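Local coordinates for protein Non-structural maintenance of chromosomes element 1 homolog (Xenopus laevis, PDB 7DG2) that probably acts as an atypical RING-type E3 ubiquitin ligase with a MAGE protein partner, and is a component of the SMC5-SMC6 complex, at residues H18-G23 with T160-C165; M62-G67 with T75-V80. All blocks are in the same frame, centred on the assembly; numbering follows the deposited sequence.

Contact 1 (H18-G23 with T160-C165); sequences HGIMEG and TLHTRC. With ACT (acetate ion), chain D.
Arg-164, whose guanidinium lies with one face to Gly-19, donates from NH1 to O of an acetate ion at the edge of the group (2.9 Å, 169° at the hydrogen). The acetate probably came from the crystallisation liquor. Gly-19 CA stands over the centre of the flat group, 3.8 Å from Arg-164 CZ. This glycine is the first residue to leave helix 6-18, with positive phi, and its lack of a CB permits the close approach. The arginine gets there with CG anti to the backbone N (chi1 -177°) and the chain extended from CG to NE.

Ile-20 packs against the first turn of helix 163-176, its side chain crossing that of Arg-164 obliquely. Ile-20 CD1 lies 3.4 Å from Arg-164 N and also touches Thr-163 CG2 at 3.9 Å. Ile-20 CG2 lies 3.8 Å from His-162 CE1, approaching that ring at a slant. The imidazole is fixed by its role as N-cap: His-162 ND1 accepts from Arg-164 N at 2.9 Å, with the donor in the ring plane and an angle of 173°. The buried amide beneath the isoleucine methyl is thus satisfied within its own segment, and no hydrogen bond crosses between the segments. On the far nitrogen, His-162 NE2 is hydrogen-bonded to a glycerol that, like the acetate, is probably from the crystallisation liquor.

Trp-151 makes a cation-pi interaction with Arg-164, which also packs on His-69 of the Nse4 chain. Strand 20-22 borders strand 75-81, whose Tyr-76 and Ala-78 touch Ile-20. The contact therefore sets the strand that is outermost within this chain in one three-stranded sheet against the first turn of the helix that follows strand 158-161 of the other.

Contact 2 (M62-G67 with T75-V80); sequences MTIEKG and TYYALV
Lys-66 and Tyr-77, a non-hydrogen-bonded pair of the antiparallel strands, lie side by side and point the same way. Lys-66 CB is 3.9 Å from Tyr-76 O. Lys-66 CG, anti to the carbonyl carbon (chi1 -61°), stands over one face of the Tyr-77 ring, offset toward the rim and 3.3 Å from Tyr-77 CE2; this is a CH-pi contact, 28° off the ring normal. CD continues to CZ and OH of the tyrosine. After the bend at chi3, Lys-66 CE lies 3.3 Å from Tyr-77 OH and also touches Thr-75 CG2, and NZ at the tip remains near the same phenol oxygen.

The two strands form the beta hairpin of a three-stranded sheet with order 1-3-2, consistent with the wing of a winged-helix unit in this helix-turn-helix family. Six backbone hydrogen bonds join it, in the reciprocal pairs Thr-63 with Val-80, Glu-65 with Ala-78 and Gly-67 with Tyr-76. CA-H...O contacts, such as Lys-66 CA to Tyr-76 O at 3.2 Å, supplement them.

On the face bearing Tyr-77, Ile-64 CG2 comes to the ring edge, 4.0 Å from Tyr-77 CD2, and Ile-64 CG1 meets Leu-79 CD1. Met-62 CE meets both methyls of Leu-79, and helices 6-18 and 46-57 pack on this layer. The other face carries Thr-63 and Val-80, whose CG2 methyls are 3.6 Å apart, with Glu-65 CG against the same valine methyl. Helix 163-176 covers part of this side, Met-167 touching Glu-65 and Ala-78. Tyr-76 OH is hydrogen-bonded to Asp-72.

How the contacts relate
Contacts 1 and 2 share one antiparallel sheet, their centres about 8 Å apart. Strand 20-22 of contact 1 adds to the hairpin of contact 2 through strand 75-81, with probable hydrogen bonds from Gly-23 N to Thr-75 O (2.7 Å) and from Tyr-77 N to Met-21 O (2.8 Å). Strand 75-81 is thus paired along both edges. Ile-20 CG1 also comes to 3.4 Å from Tyr-77 O, so the residue central to contact 1 rests on the middle strand. Helix 163-176 reaches both contacts. The zinc-bound RING lies apart from them: the nearest zinc ion is about 13 Å from the side chain of Thr-163 and about 12 Å from the nearest atom of Gly-67.

Contact 1 (H18-G23 with T160-C165)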
loop_
_atom_site.group_PDB
_atom_site.type_symbol
_atom_site.label_atom_id
_atom_site.label_comp_id
_atom_site.label_asym_id
_atom_site.label_seq_id
_atom_site.Cartn_x
_atom_site.Cartn_y
_atom_site.Cartn_z
ATOM N N HIS A 18 4.748 3.928 1.059
ATOM C CA HIS A 18 5.014 4.810 -0.074
ATOM C C HIS A 18 5.524 4.079 -1.306
ATOM O O HIS A 18 5.391 4.607 -2.425
ATOM C CB HIS A 18 6.040 5.868 0.329
ATOM C CG HIS A 18 5.478 6.936 1.207
ATOM N ND1 HIS A 18 4.688 7.951 0.717
ATOM C CD2 HIS A 18 5.581 7.144 2.542
ATOM C CE1 HIS A 18 4.335 8.748 1.712
ATOM N NE2 HIS A 18 4.872 8.284 2.828
ATOM N N GLY A 19 6.141 2.920 -1.130
ATOM C CA GLY A 19 6.785 2.187 -2.224
ATOM C C GLY A 19 8.134 2.764 -2.590
ATOM O O GLY A 19 9.126 2.030 -2.665
ATOM N N ILE A 20 8.199 4.079 -2.772
ATOM C CA ILE A 20 9.409 4.776 -3.191
ATOM C C ILE A 20 9.422 6.148 -2.529
ATOM O O ILE A 20 8.369 6.756 -2.315
ATOM C CB ILE A 20 9.468 4.881 -4.732
ATOM C CG1 ILE A 20 10.724 5.636 -5.172
ATOM C CG2 ILE A 20 8.218 5.565 -5.252
ATOM C CD1 ILE A 20 11.063 5.430 -6.675
ATOM N N MET A 21 10.615 6.622 -2.170
ATOM C CA MET A 21 10.774 7.923 -1.529
ATOM C C MET A 21 12.047 8.587 -2.034
ATOM O O MET A 21 13.057 7.915 -2.238
ATOM C CB MET A 21 10.835 7.795 0.006
ATOM C CG MET A 21 9.569 7.205 0.641
ATOM S SD MET A 21 9.677 7.207 2.447
ATOM C CE MET A 21 10.506 8.801 2.658
ATOM N N GLU A 22 12.002 9.912 -2.200
ATOM C CA GLU A 22 13.179 10.665 -2.622
ATOM C C GLU A 22 14.198 10.773 -1.480
ATOM O O GLU A 22 13.849 10.724 -0.297
ATOM C CB GLU A 22 12.748 12.050 -3.110
ATOM C CG GLU A 22 13.839 12.909 -3.725
ATOM C CD GLU A 22 14.551 13.749 -2.687
ATOM O OE1 GLU A 22 15.780 13.973 -2.819
ATOM O OE2 GLU A 22 13.870 14.159 -1.722
ATOM N N GLY A 23 15.472 10.947 -1.853
ATOM C CA GLY A 23 16.558 10.809 -0.889
ATOM C C GLY A 23 16.486 11.780 0.276
ATOM O O GLY A 23 16.724 11.397 1.424
ATOM N N THR A 160 5.103 7.327 -18.923
ATOM C CA THR A 160 6.350 6.583 -18.922
ATOM C C THR A 160 6.399 5.741 -17.646
ATOM O O THR A 160 5.521 5.833 -16.782
ATOM C CB THR A 160 7.569 7.525 -19.039
ATOM O OG1 THR A 160 8.761 6.755 -19.281
ATOM C CG2 THR A 160 7.734 8.344 -17.765
ATOM N N LEU A 161 7.409 4.888 -17.549
ATOM C CA LEU A 161 7.585 4.088 -16.344
ATOM C C LEU A 161 8.037 4.978 -15.197
ATOM O O LEU A 161 8.895 5.846 -15.373
ATOM C CB LEU A 161 8.624 2.991 -16.571
ATOM C CG LEU A 161 8.357 1.964 -17.656
ATOM C CD1 LEU A 161 9.438 0.905 -17.607
ATOM C CD2 LEU A 161 6.982 1.346 -17.475
ATOM N N HIS A 162 7.459 4.764 -14.015
ATOM C CA HIS A 162 7.935 5.461 -12.824
ATOM C C HIS A 162 9.337 4.979 -12.463
ATOM O O HIS A 162 9.725 3.851 -12.776
ATOM C CB HIS A 162 6.967 5.214 -11.649
ATOM C CG HIS A 162 7.109 6.195 -10.520
ATOM N ND1 HIS A 162 8.132 6.132 -9.594
ATOM C CD2 HIS A 162 6.352 7.260 -10.170
ATOM C CE1 HIS A 162 8.002 7.123 -8.730
ATOM N NE2 HIS A 162 6.936 7.827 -9.063
ATOM N N THR A 163 10.105 5.843 -11.787
ATOM C CA THR A 163 11.386 5.399 -11.239
ATOM C C THR A 163 11.227 4.112 -10.434
ATOM O O THR A 163 12.050 3.200 -10.537
ATOM C CB THR A 163 11.988 6.502 -10.372
ATOM O OG1 THR A 163 12.155 7.680 -11.170
ATOM C CG2 THR A 163 13.341 6.070 -9.818
ATOM N N ARG A 164 10.158 4.017 -9.642
ATOM C CA ARG A 164 9.910 2.801 -8.868
ATOM C C ARG A 164 9.833 1.578 -9.765
ATOM O O ARG A 164 10.366 0.510 -9.435
ATOM C CB ARG A 164 8.609 2.938 -8.085
ATOM C CG ARG A 164 8.335 1.706 -7.204
ATOM C CD ARG A 164 6.857 1.548 -6.930
ATOM N NE ARG A 164 6.565 0.503 -5.945
ATOM C CZ ARG A 164 5.392 0.405 -5.329
ATOM N NH1 ARG A 164 4.434 1.282 -5.585
ATOM N NH2 ARG A 164 5.175 -0.555 -4.444
ATOM N N CYS A 165 9.159 1.713 -10.911
ATOM C CA CYS A 165 9.004 0.588 -11.819
ATOM C C CYS A 165 10.341 0.180 -12.427
ATOM O O CYS A 165 10.660 -1.009 -12.500
ATOM C CB CYS A 165 8.002 0.961 -12.904
ATOM S SG CYS A 165 7.571 -0.434 -13.963
HETATM C C ACT D . 2.248 1.270 -2.993
HETATM O O ACT D . 1.941 0.738 -4.117
HETATM O OXT ACT D . 2.739 0.714 -1.958
HETATM C CH3 ACT D . 1.996 2.818 -2.898
#

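Contact 2 (M62-G67 with T75-V80)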
loop_
_atom_site.group_PDB
_atom_site.type_symbol
_atom_site.label_atom_id
_atom_site.label_comp_id
_atom_site.label_asym_id
_atom_site.label_seq_id
_atom_site.Cartn_x
_atom_site.Cartn_y
_atom_site.Cartn_z
ATOM N N MET A 62 13.079 -9.410 -0.654
ATOM C CA MET A 62 12.747 -7.997 -0.627
ATOM C C MET A 62 14.041 -7.222 -0.400
ATOM O O MET A 62 14.962 -7.716 0.255
ATOM C CB MET A 62 11.736 -7.690 0.502
ATOM C CG MET A 62 10.447 -8.513 0.403
ATOM S SD MET A 62 9.477 -8.373 1.924
ATOM C CE MET A 62 9.281 -6.616 1.981
ATOM N N THR A 63 14.129 -6.019 -0.966
ATOM C CA THR A 63 15.293 -5.195 -0.661
ATOM C C THR A 63 14.931 -3.727 -0.816
ATOM O O THR A 63 13.986 -3.369 -1.526
ATOM C CB THR A 63 16.498 -5.569 -1.549
ATOM O OG1 THR A 63 17.701 -5.058 -0.954
ATOM C CG2 THR A 63 16.359 -4.998 -2.940
ATOM N N ILE A 64 15.669 -2.878 -0.112
ATOM C CA ILE A 64 15.550 -1.434 -0.270
ATOM C C ILE A 64 16.657 -1.017 -1.226
ATOM O O ILE A 64 17.837 -1.009 -0.855
ATOM C CB ILE A 64 15.657 -0.701 1.074
ATOM C CG1 ILE A 64 14.519 -1.126 2.003
ATOM C CG2 ILE A 64 15.630 0.814 0.836
ATOM C CD1 ILE A 64 14.718 -0.694 3.479
ATOM N N GLU A 65 16.278 -0.716 -2.468
ATOM C CA GLU A 65 17.208 -0.344 -3.524
ATOM C C GLU A 65 17.338 1.169 -3.616
ATOM O O GLU A 65 16.444 1.909 -3.211
ATOM C CB GLU A 65 16.732 -0.898 -4.870
ATOM C CG GLU A 65 17.303 -2.248 -5.221
ATOM C CD GLU A 65 18.737 -2.155 -5.728
ATOM O OE1 GLU A 65 19.402 -1.126 -5.481
ATOM O OE2 GLU A 65 19.196 -3.107 -6.389
ATOM N N LYS A 66 18.469 1.625 -4.161
ATOM C CA LYS A 66 18.683 3.030 -4.492
ATOM C C LYS A 66 18.803 3.192 -6.002
ATOM O O LYS A 66 19.395 2.345 -6.680
ATOM C CB LYS A 66 19.960 3.586 -3.853
ATOM C CG LYS A 66 20.004 3.553 -2.358
ATOM C CD LYS A 66 21.277 4.250 -1.864
ATOM C CE LYS A 66 21.401 5.653 -2.446
ATOM N NZ LYS A 66 22.679 6.327 -2.061
ATOM N N GLY A 67 18.248 4.282 -6.519
ATOM C CA GLY A 67 18.350 4.585 -7.933
ATOM C C GLY A 67 18.283 6.080 -8.160
ATOM O O GLY A 67 18.103 6.859 -7.224
ATOM N N THR A 75 18.106 11.143 -6.155
ATOM C CA THR A 75 18.233 9.789 -5.624
ATOM C C THR A 75 16.909 9.343 -5.014
ATOM O O THR A 75 16.228 10.119 -4.339
ATOM C CB THR A 75 19.356 9.731 -4.581
ATOM O OG1 THR A 75 20.623 9.910 -5.234
ATOM C CG2 THR A 75 19.369 8.394 -3.841
ATOM N N TYR A 76 16.527 8.096 -5.292
ATOM C CA TYR A 76 15.314 7.492 -4.746
ATOM C C TYR A 76 15.656 6.188 -4.042
ATOM O O TYR A 76 16.571 5.466 -4.450
ATOM C CB TYR A 76 14.274 7.207 -5.854
ATOM C CG TYR A 76 13.658 8.469 -6.404
ATOM C CD1 TYR A 76 14.264 9.166 -7.445
ATOM C CD2 TYR A 76 12.490 8.983 -5.862
ATOM C CE1 TYR A 76 13.714 10.332 -7.932
ATOM C CE2 TYR A 76 11.931 10.149 -6.344
ATOM C CZ TYR A 76 12.548 10.819 -7.388
ATOM O OH TYR A 76 11.999 11.987 -7.876
ATOM N N TYR A 77 14.912 5.896 -2.971
ATOM C CA TYR A 77 14.933 4.602 -2.308
ATOM C C TYR A 77 13.598 3.916 -2.557
ATOM O O TYR A 77 12.544 4.555 -2.466
ATOM C CB TYR A 77 15.151 4.738 -0.800
ATOM C CG TYR A 77 16.549 5.180 -0.418
ATOM C CD1 TYR A 77 16.961 6.493 -0.618
ATOM C CD2 TYR A 77 17.447 4.285 0.149
ATOM C CE1 TYR A 77 18.242 6.898 -0.263
ATOM C CE2 TYR A 77 18.726 4.694 0.516
ATOM C CZ TYR A 77 19.115 5.993 0.292
ATOM O OH TYR A 77 20.394 6.390 0.655
ATOM N N ALA A 78 13.637 2.630 -2.886
ATOM C CA ALA A 78 12.397 1.897 -3.117
ATOM C C ALA A 78 12.470 0.510 -2.497
ATOM O O ALA A 78 13.508 -0.157 -2.566
ATOM C CB ALA A 78 12.086 1.762 -4.612
ATOM N N LEU A 79 11.354 0.072 -1.912
ATOM C CA LEU A 79 11.208 -1.293 -1.420
ATOM C C LEU A 79 10.720 -2.143 -2.588
ATOM O O LEU A 79 9.604 -1.939 -3.081
ATOM C CB LEU A 79 10.219 -1.346 -0.255
ATOM C CG LEU A 79 9.986 -2.755 0.308
ATOM C CD1 LEU A 79 11.288 -3.324 0.914
ATOM C CD2 LEU A 79 8.878 -2.715 1.365
ATOM N N VAL A 80 11.555 -3.071 -3.049
ATOM C CA VAL A 80 11.251 -3.819 -4.263
ATOM C C VAL A 80 11.223 -5.314 -3.967
ATOM O O VAL A 80 11.915 -5.822 -3.080
ATOM C CB VAL A 80 12.253 -3.497 -5.403
ATOM C CG1 VAL A 80 12.159 -2.026 -5.766
ATOM C CG2 VAL A 80 13.679 -3.852 -5.019
#